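Local coordinates for protein mercuric reductase (PDB 4YWO) that probably reduces mercuric ion to elemental mercury with NADPH, working as an FAD-containing homodimer of the pyridine nucleotide-disulfide oxidoreductase family, at residues A[156-167]-A[260-268]; A[180-188]-A[207-215]. All coordinates share one frame; numbering follows the deposited sequence.

Contact 1 of 2, residues A[156-167]-A[260-268]. With FAD (flavin-adenine dinucleotide), chain B.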
loop_
_atom_site.group_PDB
_atom_site.type_symbol
_atom_site.label_atom_id
_atom_site.label_comp_id
_atom_site.label_asym_id
_atom_site.label_seq_id
_atom_site.Cartn_x
_atom_site.Cartn_y
_atom_site.Cartn_z
ATOM N N LEU A 156 -36.408 -22.052 -3.994
ATOM C CA LEU A 156 -35.587 -20.987 -3.374
ATOM C C LEU A 156 -36.391 -19.867 -2.807
ATOM O O LEU A 156 -36.162 -19.430 -1.668
ATOM C CB LEU A 156 -34.583 -20.432 -4.400
ATOM C CG LEU A 156 -33.679 -19.285 -3.845
ATOM C CD1 LEU A 156 -32.790 -19.860 -2.776
ATOM C CD2 LEU A 156 -32.855 -18.657 -4.984
ATOM N N ASP A 157 -37.398 -19.388 -3.519
ATOM C CA ASP A 157 -38.173 -18.320 -2.962
ATOM C C ASP A 157 -38.994 -18.768 -1.793
ATOM O O ASP A 157 -39.110 -18.059 -0.839
ATOM C CB ASP A 157 -39.016 -17.665 -4.034
ATOM C CG ASP A 157 -38.154 -17.091 -5.147
ATOM O OD1 ASP A 157 -37.512 -16.023 -4.958
ATOM O OD2 ASP A 157 -38.063 -17.746 -6.202
ATOM N N LYS A 158 -39.507 -19.987 -1.813
ATOM C CA LYS A 158 -40.336 -20.472 -0.719
ATOM C C LYS A 158 -39.522 -20.775 0.532
ATOM O O LYS A 158 -39.915 -20.459 1.643
ATOM C CB LYS A 158 -41.109 -21.722 -1.218
ATOM C CG LYS A 158 -41.699 -22.647 -0.155
ATOM C CD LYS A 158 -42.784 -23.580 -0.751
ATOM C CE LYS A 158 -42.320 -24.425 -1.958
ATOM N NZ LYS A 158 -41.137 -25.265 -1.631
ATOM N N VAL A 159 -38.347 -21.351 0.354
ATOM C CA VAL A 159 -37.430 -21.621 1.469
ATOM C C VAL A 159 -36.742 -20.357 2.051
ATOM O O VAL A 159 -36.530 -20.274 3.262
ATOM C CB VAL A 159 -36.418 -22.690 1.019
ATOM C CG1 VAL A 159 -35.313 -22.872 2.024
ATOM C CG2 VAL A 159 -37.088 -24.059 0.751
ATOM N N GLY A 160 -36.504 -19.376 1.195
ATOM C CA GLY A 160 -35.992 -18.032 1.637
ATOM C C GLY A 160 -34.446 -18.088 1.661
ATOM O O GLY A 160 -33.821 -19.145 1.639
ATOM N N PHE A 161 -33.859 -16.903 1.699
ATOM C CA PHE A 161 -32.358 -16.806 1.535
ATOM C C PHE A 161 -31.983 -15.395 2.008
ATOM O O PHE A 161 -32.787 -14.529 2.255
ATOM C CB PHE A 161 -31.967 -17.030 0.080
ATOM C CG PHE A 161 -32.654 -16.128 -0.891
ATOM C CD1 PHE A 161 -32.253 -14.841 -1.147
ATOM C CD2 PHE A 161 -33.862 -16.528 -1.520
ATOM C CE1 PHE A 161 -32.973 -13.961 -1.970
ATOM C CE2 PHE A 161 -34.549 -15.679 -2.367
ATOM C CZ PHE A 161 -34.163 -14.390 -2.601
ATOM N N TRP A 162 -30.672 -15.203 2.161
ATOM C CA TRP A 162 -30.072 -13.946 2.445
ATOM C C TRP A 162 -29.425 -13.420 1.152
ATOM O O TRP A 162 -28.945 -14.194 0.312
ATOM C CB TRP A 162 -29.022 -14.040 3.503
ATOM C CG TRP A 162 -29.500 -14.224 4.865
ATOM C CD1 TRP A 162 -30.807 -14.212 5.301
ATOM C CD2 TRP A 162 -28.679 -14.372 6.036
ATOM N NE1 TRP A 162 -30.837 -14.371 6.692
ATOM C CE2 TRP A 162 -29.543 -14.479 7.144
ATOM C CE3 TRP A 162 -27.312 -14.465 6.235
ATOM C CZ2 TRP A 162 -29.065 -14.673 8.426
ATOM C CZ3 TRP A 162 -26.848 -14.708 7.533
ATOM C CH2 TRP A 162 -27.712 -14.744 8.600
ATOM N N THR A 163 -29.406 -12.105 1.079
ATOM C CA THR A 163 -28.548 -11.396 0.150
ATOM C C THR A 163 -27.505 -10.660 1.007
ATOM O O THR A 163 -27.463 -10.791 2.231
ATOM C CB THR A 163 -29.250 -10.387 -0.723
ATOM O OG1 THR A 163 -29.746 -9.298 0.054
ATOM C CG2 THR A 163 -30.375 -11.029 -1.503
ATOM N N ASN A 164 -26.663 -9.829 0.367
ATOM C CA ASN A 164 -25.750 -8.998 1.170
ATOM C C ASN A 164 -26.363 -8.203 2.296
ATOM O O ASN A 164 -25.736 -8.055 3.360
ATOM C CB ASN A 164 -24.941 -8.069 0.184
ATOM C CG ASN A 164 -25.845 -7.147 -0.628
ATOM O OD1 ASN A 164 -26.590 -7.596 -1.483
ATOM N ND2 ASN A 164 -25.907 -5.845 -0.274
ATOM N N ARG A 165 -27.570 -7.670 2.086
ATOM C CA ARG A 165 -28.219 -6.870 3.054
ATOM C C ARG A 165 -28.391 -7.652 4.347
ATOM O O ARG A 165 -28.075 -7.167 5.424
ATOM C CB ARG A 165 -29.601 -6.414 2.526
ATOM C CG ARG A 165 -30.298 -5.557 3.483
ATOM C CD ARG A 165 -31.689 -5.139 2.955
ATOM N NE ARG A 165 -31.565 -4.433 1.692
ATOM C CZ ARG A 165 -31.295 -3.113 1.581
ATOM N NH1 ARG A 165 -31.117 -2.337 2.655
ATOM N NH2 ARG A 165 -31.192 -2.565 0.381
ATOM N N GLU A 166 -28.919 -8.842 4.244
ATOM C CA GLU A 166 -29.145 -9.632 5.442
ATOM C C GLU A 166 -27.906 -10.179 6.024
ATOM O O GLU A 166 -27.818 -10.316 7.228
ATOM C CB GLU A 166 -30.125 -10.756 5.118
ATOM C CG GLU A 166 -31.494 -10.265 4.741
ATOM C CD GLU A 166 -31.670 -9.783 3.323
ATOM O OE1 GLU A 166 -30.971 -10.156 2.393
ATOM O OE2 GLU A 166 -32.448 -8.848 3.122
ATOM N N ALA A 167 -26.921 -10.557 5.166
ATOM C CA ALA A 167 -25.649 -11.123 5.684
ATOM C C ALA A 167 -24.860 -10.064 6.482
ATOM O O ALA A 167 -24.084 -10.400 7.381
ATOM C CB ALA A 167 -24.802 -11.718 4.532
ATOM N N GLU A 260 -28.567 -21.435 6.620
ATOM C CA GLU A 260 -28.969 -20.366 5.840
ATOM C C GLU A 260 -28.266 -20.492 4.469
ATOM O O GLU A 260 -27.270 -21.195 4.351
ATOM C CB GLU A 260 -28.561 -19.078 6.558
ATOM C CG GLU A 260 -29.174 -17.796 6.005
ATOM C CD GLU A 260 -30.676 -17.954 5.760
ATOM O OE1 GLU A 260 -31.453 -17.746 6.724
ATOM O OE2 GLU A 260 -31.076 -18.298 4.617
ATOM N N ILE A 261 -28.851 -19.827 3.492
ATOM C CA ILE A 261 -28.378 -19.699 2.132
ATOM C C ILE A 261 -28.091 -18.215 1.839
ATOM O O ILE A 261 -28.884 -17.342 2.150
ATOM C CB ILE A 261 -29.371 -20.250 1.117
ATOM C CG1 ILE A 261 -29.503 -21.768 1.287
ATOM C CG2 ILE A 261 -28.921 -19.977 -0.282
ATOM C CD1 ILE A 261 -30.831 -22.188 0.571
ATOM N N LEU A 262 -26.901 -17.949 1.270
ATOM C CA LEU A 262 -26.512 -16.579 0.891
ATOM C C LEU A 262 -26.347 -16.575 -0.630
ATOM O O LEU A 262 -25.542 -17.365 -1.182
ATOM C CB LEU A 262 -25.175 -16.089 1.562
ATOM C CG LEU A 262 -24.659 -14.798 0.938
ATOM C CD1 LEU A 262 -25.536 -13.601 1.196
ATOM C CD2 LEU A 262 -23.273 -14.680 1.553
ATOM N N LEU A 263 -27.133 -15.783 -1.322
ATOM C CA LEU A 263 -26.966 -15.540 -2.757
ATOM C C LEU A 263 -25.815 -14.532 -2.998
ATOM O O LEU A 263 -25.856 -13.426 -2.442
ATOM C CB LEU A 263 -28.185 -14.958 -3.376
ATOM C CG LEU A 263 -29.378 -15.854 -3.300
ATOM C CD1 LEU A 263 -30.549 -15.119 -4.007
ATOM C CD2 LEU A 263 -29.103 -17.231 -3.857
ATOM N N ALA A 264 -24.838 -14.957 -3.783
ATOM C CA ALA A 264 -23.711 -14.130 -4.222
ATOM C C ALA A 264 -23.445 -14.397 -5.693
ATOM O O ALA A 264 -22.344 -14.672 -6.122
ATOM C CB ALA A 264 -22.529 -14.451 -3.364
ATOM N N THR A 265 -24.543 -14.374 -6.471
ATOM C CA THR A 265 -24.566 -14.795 -7.904
ATOM C C THR A 265 -24.648 -13.562 -8.789
ATOM O O THR A 265 -24.943 -13.694 -9.954
ATOM C CB THR A 265 -25.827 -15.652 -8.218
ATOM O OG1 THR A 265 -27.011 -15.014 -7.685
ATOM C CG2 THR A 265 -25.717 -16.930 -7.556
ATOM N N GLY A 266 -24.323 -12.400 -8.259
ATOM C CA GLY A 266 -24.214 -11.243 -9.113
ATOM C C GLY A 266 -25.286 -10.191 -8.835
ATOM O O GLY A 266 -26.091 -10.352 -7.918
ATOM N N ARG A 267 -25.307 -9.136 -9.682
ATOM C CA ARG A 267 -26.181 -8.026 -9.526
ATOM C C ARG A 267 -26.787 -7.666 -10.896
ATOM O O ARG A 267 -26.131 -7.817 -11.881
ATOM C CB ARG A 267 -25.444 -6.781 -9.130
ATOM C CG ARG A 267 -24.367 -6.855 -8.064
ATOM C CD ARG A 267 -24.950 -6.666 -6.734
ATOM N NE ARG A 267 -25.462 -5.281 -6.482
ATOM C CZ ARG A 267 -26.166 -4.938 -5.424
ATOM N NH1 ARG A 267 -26.384 -5.807 -4.439
ATOM N NH2 ARG A 267 -26.588 -3.704 -5.314
ATOM N N LYS A 268 -28.009 -7.215 -10.848
ATOM C CA LYS A 268 -28.837 -6.821 -12.020
ATOM C C LYS A 268 -28.973 -5.303 -12.003
ATOM O O LYS A 268 -29.450 -4.735 -11.042
ATOM C CB LYS A 268 -30.202 -7.462 -11.913
ATOM C CG LYS A 268 -31.026 -7.146 -13.129
ATOM C CD LYS A 268 -32.323 -7.896 -13.108
ATOM C CE LYS A 268 -33.097 -7.693 -14.407
ATOM N NZ LYS A 268 -34.494 -8.204 -14.246
HETATM P PA FAD B . -26.438 2.922 -6.225
HETATM O O1A FAD B . -25.592 3.523 -5.128
HETATM O O2A FAD B . -27.288 1.706 -5.939
HETATM O O5B FAD B . -27.392 4.077 -6.815
HETATM C C5B FAD B . -28.794 3.855 -6.958
HETATM C C4B FAD B . -29.551 4.748 -5.983
HETATM O O4B FAD B . -30.538 5.504 -6.690
HETATM C C3B FAD B . -30.263 3.927 -4.921
HETATM O O3B FAD B . -29.787 4.287 -3.621
HETATM C C2B FAD B . -31.736 4.259 -5.046
HETATM O O2B FAD B . -32.214 4.833 -3.825
HETATM C C1B FAD B . -31.853 5.268 -6.177
HETATM N N9A FAD B . -32.718 4.719 -7.251
HETATM C C8A FAD B . -32.574 3.518 -7.841
HETATM N N7A FAD B . -33.530 3.318 -8.784
HETATM C C5A FAD B . -34.311 4.414 -8.806
HETATM C C6A FAD B . -35.502 4.861 -9.567
HETATM N N6A FAD B . -36.061 4.075 -10.518
HETATM N N1A FAD B . -36.010 6.080 -9.280
HETATM C C2A FAD B . -35.463 6.870 -8.337
HETATM N N3A FAD B . -34.384 6.528 -7.610
HETATM C C4A FAD B . -33.772 5.334 -7.793
HETATM N N1 FAD B . -17.263 -1.439 -4.628
HETATM C C2 FAD B . -15.982 -1.083 -4.358
HETATM O O2 FAD B . -15.398 -0.304 -5.143
HETATM N N3 FAD B . -15.314 -1.532 -3.281
HETATM C C4 FAD B . -15.868 -2.367 -2.394
HETATM O O4 FAD B . -15.220 -2.768 -1.401
HETATM C C4X FAD B . -17.267 -2.806 -2.615
HETATM N N5 FAD B . -17.898 -3.648 -1.766
HETATM C C5X FAD B . -19.176 -4.030 -1.995
HETATM C C6 FAD B . -19.805 -4.897 -1.109
HETATM C C7 FAD B . -21.118 -5.295 -1.336
HETATM C C7M FAD B . -21.797 -6.234 -0.374
HETATM C C8 FAD B . -21.851 -4.795 -2.529
HETATM C C8M FAD B . -23.273 -5.228 -2.773
HETATM C C9 FAD B . -21.227 -3.929 -3.418
HETATM C C9A FAD B . -19.915 -3.531 -3.190
HETATM N N10 FAD B . -19.274 -2.653 -4.087
HETATM C C10 FAD B . -17.945 -2.276 -3.818
HETATM C "C1'" FAD B . -19.973 -2.145 -5.269
HETATM C "C2'" FAD B . -20.422 -0.711 -5.017
HETATM O "O2'" FAD B . -21.148 -0.647 -3.785
HETATM C "C3'" FAD B . -21.305 -0.207 -6.153
HETATM O "O3'" FAD B . -20.640 -0.419 -7.404
HETATM C "C4'" FAD B . -21.615 1.275 -5.987
HETATM O "O4'" FAD B . -22.444 1.464 -4.836
HETATM C "C5'" FAD B . -22.323 1.827 -7.219
HETATM O "O5'" FAD B . -23.075 2.983 -6.858
HETATM P P FAD B . -24.232 3.541 -7.827
HETATM O O1P FAD B . -24.576 4.946 -7.392
HETATM O O2P FAD B . -23.823 3.273 -9.256
HETATM O O3P FAD B . -25.478 2.585 -7.473
HETATM O O HOH W 1 -27.988 -4.476 -2.211
HETATM O O HOH W 2 -26.102 -10.805 -2.441
HETATM O O HOH W 3 -25.560 -8.662 -3.894
#
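Trp162 and Leu262 form a single backbone bridge at the edge of the parallel sheet that strand 260-263 ends. Trp162 N gives a nearly straight bond to Ile261 O (2.8 Å), and Trp162 O accepts from Leu263 N (2.9 Å).

Aliphatic groups cover both rings. The bent chain of Glu260 (chi2 46°) lays CG over the centre of the Trp162 indole, 3.5 Å from the centroid of its five-membered ring; Glu166 CB covers the opposite face. The carboxylate stays over the indole, its plane 23° from the ring's, and its OE2 and OE1 form salt bridges with Lys247 and Arg172; OE2 also accepts from Ile261 N. Leu263 CD1 sits over a face of the Phe161 ring, while its CD2 meets Leu156 CD2 tip to tip. Leu262 CD1 reaches Ala167 CB (3.9 Å).

Helix 164-168 starts with a capping box: Glu166 OE1 accepts from both Thr163 N and Thr163 OG1, each at 2.8 Å, and OG1 in turn accepts a weak bond from Arg165 N.

Water carries the polar link near the flavin. One molecule joins Asn164 N to Leu263 O, and two more bridge the Asn164 amide to Arg267 NH1. Asn164 ND2 also bonds Val56 O, and Arg267 NE bonds Ser146. The guanidinium lies with one face against the flavin methyl C8M, 3.6 Å from NH1, so a cationic group borders the dimethylbenzene end and may polarise it.

Contact 2 of 2, residues A[180-188]-A[207-215]. With FAD (flavin-adenine dinucleotide), chain B.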
loop_
_atom_site.group_PDB
_atom_site.type_symbol
_atom_site.label_atom_id
_atom_site.label_comp_id
_atom_site.label_asym_id
_atom_site.label_seq_id
_atom_site.Cartn_x
_atom_site.Cartn_y
_atom_site.Cartn_z
ATOM N N ILE A 180 -24.118 -19.401 -2.612
ATOM C CA ILE A 180 -24.325 -19.702 -4.007
ATOM C C ILE A 180 -23.647 -18.643 -4.828
ATOM O O ILE A 180 -24.114 -17.502 -4.876
ATOM C CB ILE A 180 -25.818 -19.839 -4.379
ATOM C CG1 ILE A 180 -26.440 -20.955 -3.553
ATOM C CG2 ILE A 180 -25.968 -20.225 -5.836
ATOM C CD1 ILE A 180 -27.952 -21.131 -3.857
ATOM N N GLY A 181 -22.543 -19.041 -5.499
ATOM C CA GLY A 181 -21.740 -18.122 -6.266
ATOM C C GLY A 181 -20.279 -18.221 -5.943
ATOM O O GLY A 181 -19.889 -18.799 -4.971
ATOM N N GLY A 182 -19.425 -17.656 -6.773
ATOM C CA GLY A 182 -17.985 -17.847 -6.621
ATOM C C GLY A 182 -17.125 -16.693 -7.163
ATOM O O GLY A 182 -15.970 -16.927 -7.530
ATOM N N ARG A 183 -17.634 -15.464 -7.113
ATOM C CA ARG A 183 -16.831 -14.307 -7.460
ATOM C C ARG A 183 -16.509 -13.511 -6.181
ATOM O O ARG A 183 -16.588 -14.040 -5.064
ATOM C CB ARG A 183 -17.531 -13.474 -8.561
ATOM C CG ARG A 183 -17.767 -14.280 -9.840
ATOM C CD ARG A 183 -18.195 -13.434 -11.037
ATOM N NE ARG A 183 -18.776 -14.288 -12.096
ATOM C CZ ARG A 183 -18.220 -14.585 -13.282
ATOM N NH1 ARG A 183 -17.050 -14.101 -13.661
ATOM N NH2 ARG A 183 -18.873 -15.387 -14.114
ATOM N N ALA A 184 -16.229 -12.229 -6.298
ATOM C CA ALA A 184 -15.667 -11.435 -5.180
ATOM C C ALA A 184 -16.515 -11.498 -3.941
ATOM O O ALA A 184 -16.022 -11.678 -2.839
ATOM C CB ALA A 184 -15.538 -9.978 -5.570
ATOM N N LEU A 185 -17.827 -11.265 -4.080
ATOM C CA LEU A 185 -18.680 -11.148 -2.871
ATOM C C LEU A 185 -18.795 -12.470 -2.222
ATOM O O LEU A 185 -18.767 -12.577 -0.979
ATOM C CB LEU A 185 -20.067 -10.631 -3.156
ATOM C CG LEU A 185 -20.028 -9.137 -3.595
ATOM C CD1 LEU A 185 -21.481 -8.578 -3.563
ATOM C CD2 LEU A 185 -19.092 -8.161 -2.852
ATOM N N ALA A 186 -18.881 -13.583 -2.978
ATOM C CA ALA A 186 -18.829 -14.878 -2.313
ATOM C C ALA A 186 -17.589 -15.128 -1.490
ATOM O O ALA A 186 -17.653 -15.694 -0.384
ATOM C CB ALA A 186 -18.968 -15.989 -3.346
ATOM N N LEU A 187 -16.451 -14.797 -2.045
ATOM C CA LEU A 187 -15.176 -14.944 -1.345
ATOM C C LEU A 187 -15.148 -14.098 -0.057
ATOM O O LEU A 187 -14.685 -14.606 0.995
ATOM C CB LEU A 187 -13.953 -14.672 -2.245
ATOM C CG LEU A 187 -13.870 -15.485 -3.500
ATOM C CD1 LEU A 187 -12.580 -15.009 -4.233
ATOM C CD2 LEU A 187 -13.855 -16.930 -3.354
ATOM N N GLU A 188 -15.495 -12.865 -0.168
ATOM C CA GLU A 188 -15.494 -12.007 1.001
ATOM C C GLU A 188 -16.430 -12.484 2.124
ATOM O O GLU A 188 -16.066 -12.601 3.228
ATOM C CB GLU A 188 -15.805 -10.575 0.621
ATOM C CG GLU A 188 -14.658 -9.871 -0.163
ATOM C CD GLU A 188 -14.941 -8.408 -0.495
ATOM O OE1 GLU A 188 -16.075 -7.929 -0.146
ATOM O OE2 GLU A 188 -14.055 -7.698 -1.146
ATOM N N PRO A 207 -15.927 -24.197 -13.208
ATOM C CA PRO A 207 -14.921 -25.080 -12.669
ATOM C C PRO A 207 -13.908 -24.465 -11.722
ATOM O O PRO A 207 -13.215 -25.178 -11.063
ATOM C CB PRO A 207 -14.127 -25.550 -13.916
ATOM C CG PRO A 207 -14.956 -25.136 -15.055
ATOM C CD PRO A 207 -15.803 -23.986 -14.667
ATOM N N VAL A 208 -13.870 -23.117 -11.690
ATOM C CA VAL A 208 -12.960 -22.431 -10.767
ATOM C C VAL A 208 -13.693 -21.211 -10.202
ATOM O O VAL A 208 -14.664 -20.736 -10.739
ATOM C CB VAL A 208 -11.660 -21.961 -11.473
ATOM C CG1 VAL A 208 -10.884 -23.156 -11.981
ATOM C CG2 VAL A 208 -11.942 -20.962 -12.574
ATOM N N LEU A 209 -13.165 -20.785 -9.057
ATOM C CA LEU A 209 -13.576 -19.501 -8.488
ATOM C C LEU A 209 -13.065 -18.354 -9.354
ATOM O O LEU A 209 -12.009 -18.492 -9.999
ATOM C CB LEU A 209 -12.989 -19.404 -7.139
ATOM C CG LEU A 209 -13.433 -20.446 -6.061
ATOM C CD1 LEU A 209 -12.684 -20.267 -4.789
ATOM C CD2 LEU A 209 -14.939 -20.387 -5.817
ATOM N N ILE A 210 -13.714 -17.192 -9.279
ATOM C CA ILE A 210 -13.334 -16.013 -10.002
ATOM C C ILE A 210 -12.765 -16.280 -11.370
ATOM O O ILE A 210 -11.639 -15.948 -11.777
ATOM C CB ILE A 210 -12.373 -15.049 -9.177
ATOM C CG1 ILE A 210 -11.157 -15.767 -8.687
ATOM C CG2 ILE A 210 -13.137 -14.381 -8.043
ATOM C CD1 ILE A 210 -10.155 -14.845 -7.929
ATOM N N PRO A 211 -13.625 -16.861 -12.245
ATOM C CA PRO A 211 -13.071 -17.337 -13.535
ATOM C C PRO A 211 -12.763 -16.279 -14.520
ATOM O O PRO A 211 -12.113 -16.545 -15.505
ATOM C CB PRO A 211 -14.278 -18.206 -14.076
ATOM C CG PRO A 211 -15.456 -17.624 -13.444
ATOM C CD PRO A 211 -15.015 -17.298 -12.033
ATOM N N ASP A 212 -13.111 -15.032 -14.272
ATOM C CA ASP A 212 -12.647 -13.960 -15.152
ATOM C C ASP A 212 -11.354 -13.245 -14.676
ATOM O O ASP A 212 -10.920 -12.301 -15.327
ATOM C CB ASP A 212 -13.761 -12.977 -15.305
ATOM C CG ASP A 212 -14.984 -13.613 -16.114
ATOM O OD1 ASP A 212 -14.754 -14.595 -16.870
ATOM O OD2 ASP A 212 -16.129 -13.157 -16.011
ATOM N N TRP A 213 -10.786 -13.724 -13.622
ATOM C CA TRP A 213 -9.448 -13.293 -13.171
ATOM C C TRP A 213 -8.358 -14.137 -13.803
ATOM O O TRP A 213 -8.617 -15.164 -14.495
ATOM C CB TRP A 213 -9.390 -13.377 -11.637
ATOM C CG TRP A 213 -10.190 -12.363 -10.911
ATOM C CD1 TRP A 213 -11.521 -12.149 -11.008
ATOM C CD2 TRP A 213 -9.671 -11.357 -10.024
ATOM N NE1 TRP A 213 -11.871 -11.034 -10.242
ATOM C CE2 TRP A 213 -10.743 -10.592 -9.580
ATOM C CE3 TRP A 213 -8.424 -11.112 -9.482
ATOM C CZ2 TRP A 213 -10.559 -9.485 -8.689
ATOM C CZ3 TRP A 213 -8.269 -9.957 -8.595
ATOM C CH2 TRP A 213 -9.325 -9.250 -8.207
ATOM N N GLU A 214 -7.100 -13.719 -13.610
ATOM C CA GLU A 214 -5.929 -14.546 -14.094
ATOM C C GLU A 214 -6.061 -15.940 -13.460
ATOM O O GLU A 214 -6.453 -16.156 -12.318
ATOM C CB GLU A 214 -4.595 -13.946 -13.668
ATOM C CG GLU A 214 -4.290 -12.655 -14.413
ATOM C CD GLU A 214 -3.749 -12.831 -15.799
ATOM O OE1 GLU A 214 -3.733 -13.966 -16.283
ATOM O OE2 GLU A 214 -3.349 -11.835 -16.434
ATOM N N PRO A 215 -5.661 -16.992 -14.269
ATOM C CA PRO A 215 -5.630 -18.346 -13.676
ATOM C C PRO A 215 -4.958 -18.519 -12.334
ATOM O O PRO A 215 -5.476 -19.204 -11.427
ATOM C CB PRO A 215 -4.818 -19.156 -14.713
ATOM C CG PRO A 215 -4.886 -18.399 -15.945
ATOM C CD PRO A 215 -5.194 -16.948 -15.631
HETATM P PA FAD B . -26.438 2.922 -6.225
HETATM O O1A FAD B . -25.592 3.523 -5.128
HETATM O O2A FAD B . -27.288 1.706 -5.939
HETATM O O5B FAD B . -27.392 4.077 -6.815
HETATM C C5B FAD B . -28.794 3.855 -6.958
HETATM C C4B FAD B . -29.551 4.748 -5.983
HETATM O O4B FAD B . -30.538 5.504 -6.690
HETATM C C3B FAD B . -30.263 3.927 -4.921
HETATM O O3B FAD B . -29.787 4.287 -3.621
HETATM C C2B FAD B . -31.736 4.259 -5.046
HETATM O O2B FAD B . -32.214 4.833 -3.825
HETATM C C1B FAD B . -31.853 5.268 -6.177
HETATM N N9A FAD B . -32.718 4.719 -7.251
HETATM C C8A FAD B . -32.574 3.518 -7.841
HETATM N N7A FAD B . -33.530 3.318 -8.784
HETATM C C5A FAD B . -34.311 4.414 -8.806
HETATM C C6A FAD B . -35.502 4.861 -9.567
HETATM N N6A FAD B . -36.061 4.075 -10.518
HETATM N N1A FAD B . -36.010 6.080 -9.280
HETATM C C2A FAD B . -35.463 6.870 -8.337
HETATM N N3A FAD B . -34.384 6.528 -7.610
HETATM C C4A FAD B . -33.772 5.334 -7.793
HETATM N N1 FAD B . -17.263 -1.439 -4.628
HETATM C C2 FAD B . -15.982 -1.083 -4.358
HETATM O O2 FAD B . -15.398 -0.304 -5.143
HETATM N N3 FAD B . -15.314 -1.532 -3.281
HETATM C C4 FAD B . -15.868 -2.367 -2.394
HETATM O O4 FAD B . -15.220 -2.768 -1.401
HETATM C C4X FAD B . -17.267 -2.806 -2.615
HETATM N N5 FAD B . -17.898 -3.648 -1.766
HETATM C C5X FAD B . -19.176 -4.030 -1.995
HETATM C C6 FAD B . -19.805 -4.897 -1.109
HETATM C C7 FAD B . -21.118 -5.295 -1.336
HETATM C C7M FAD B . -21.797 -6.234 -0.374
HETATM C C8 FAD B . -21.851 -4.795 -2.529
HETATM C C8M FAD B . -23.273 -5.228 -2.773
HETATM C C9 FAD B . -21.227 -3.929 -3.418
HETATM C C9A FAD B . -19.915 -3.531 -3.190
HETATM N N10 FAD B . -19.274 -2.653 -4.087
HETATM C C10 FAD B . -17.945 -2.276 -3.818
HETATM C "C1'" FAD B . -19.973 -2.145 -5.269
HETATM C "C2'" FAD B . -20.422 -0.711 -5.017
HETATM O "O2'" FAD B . -21.148 -0.647 -3.785
HETATM C "C3'" FAD B . -21.305 -0.207 -6.153
HETATM O "O3'" FAD B . -20.640 -0.419 -7.404
HETATM C "C4'" FAD B . -21.615 1.275 -5.987
HETATM O "O4'" FAD B . -22.444 1.464 -4.836
HETATM C "C5'" FAD B . -22.323 1.827 -7.219
HETATM O "O5'" FAD B . -23.075 2.983 -6.858
HETATM P P FAD B . -24.232 3.541 -7.827
HETATM O O1P FAD B . -24.576 4.946 -7.392
HETATM O O2P FAD B . -23.823 3.273 -9.256
HETATM O O3P FAD B . -25.478 2.585 -7.473
HETATM O O HOH W 4 -14.747 -13.567 -11.942
HETATM O O HOH W 5 -14.991 -10.827 -9.234
#
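A partly buried loop-to-helix contact joins the turn after strand 176-180, and the start of helix 184-194, to the loop that leads from strand 199-203 into helix 215-227. Gly182 and Ile210 bring the two backbones together: Ile210 N donates an almost straight bond to Gly182 O (2.9 Å, 176° at the hydrogen). Leu209 CD2 comes to 4.0 Å from Gly182 CA, leaving little room for a side chain on that side of the glycine.

Inside, Leu187 spreads its two methyls over neighbouring residues. CD2 meets Leu209 CD1 at 3.8 Å, and CD1 meets Ile210 CG2, the latter two side chains crossing at about a right angle. The Ile210 chi1 of 55° places CG2 anti to the carbonyl carbon, beside the backbone N, which turns this methyl to Arg183 CA (3.7 Å). Ala221 and Met225 of helix 215-227 also pack on Leu187.

At the exposed side, Arg183 is modelled in two conformers. In one of them the chain is extended from CG to NE and NH1 forms a salt bridge with Asp212 OD2 at 2.7 Å, weak as a hydrogen bond because it is bent to 128°. Pro211 against one face of the guanidinium, and a water shared by NH1 and Asp212 N, belong to the same conformer, so all three are tentative. A second water links Trp213 NE1, at the end of the type I turn Ile210-Trp213, to Ala184 N by a weak bond; the Trp213 ring makes a cation-pi contact with Arg353.

Strand 176-180, the glycine-rich turn and helix 184-194 form the beta-alpha unit that opens a Rossmann-type nucleotide-binding domain, consistent with the NADPH-binding domain of this reductase family.

Overall arrangement
Contact 1 is the more buried of the two; contact 2 is buried at the glycine and the leucine-isoleucine side and exposed at Arg183 and Asp212. Both hold the same four-stranded parallel sheet: Leu262 and the following Ala264 of contact 1 pair with Ile180, the first residue of contact 2, through Leu262 O to Ile180 N and Ala264 N to Ile180 O, both probable hydrogen bonds of 2.9 Å. Along the chain contact 2 nests inside the loop closed by contact 1. Contact 1 combines strand-like bonding with ring faces and flavin-side waters, whereas contact 2 joins helix to loop by one main-chain bond and apolar methyls, with a tentative ion pair at the surface. Each also touches FAD, contact 2 through Leu185.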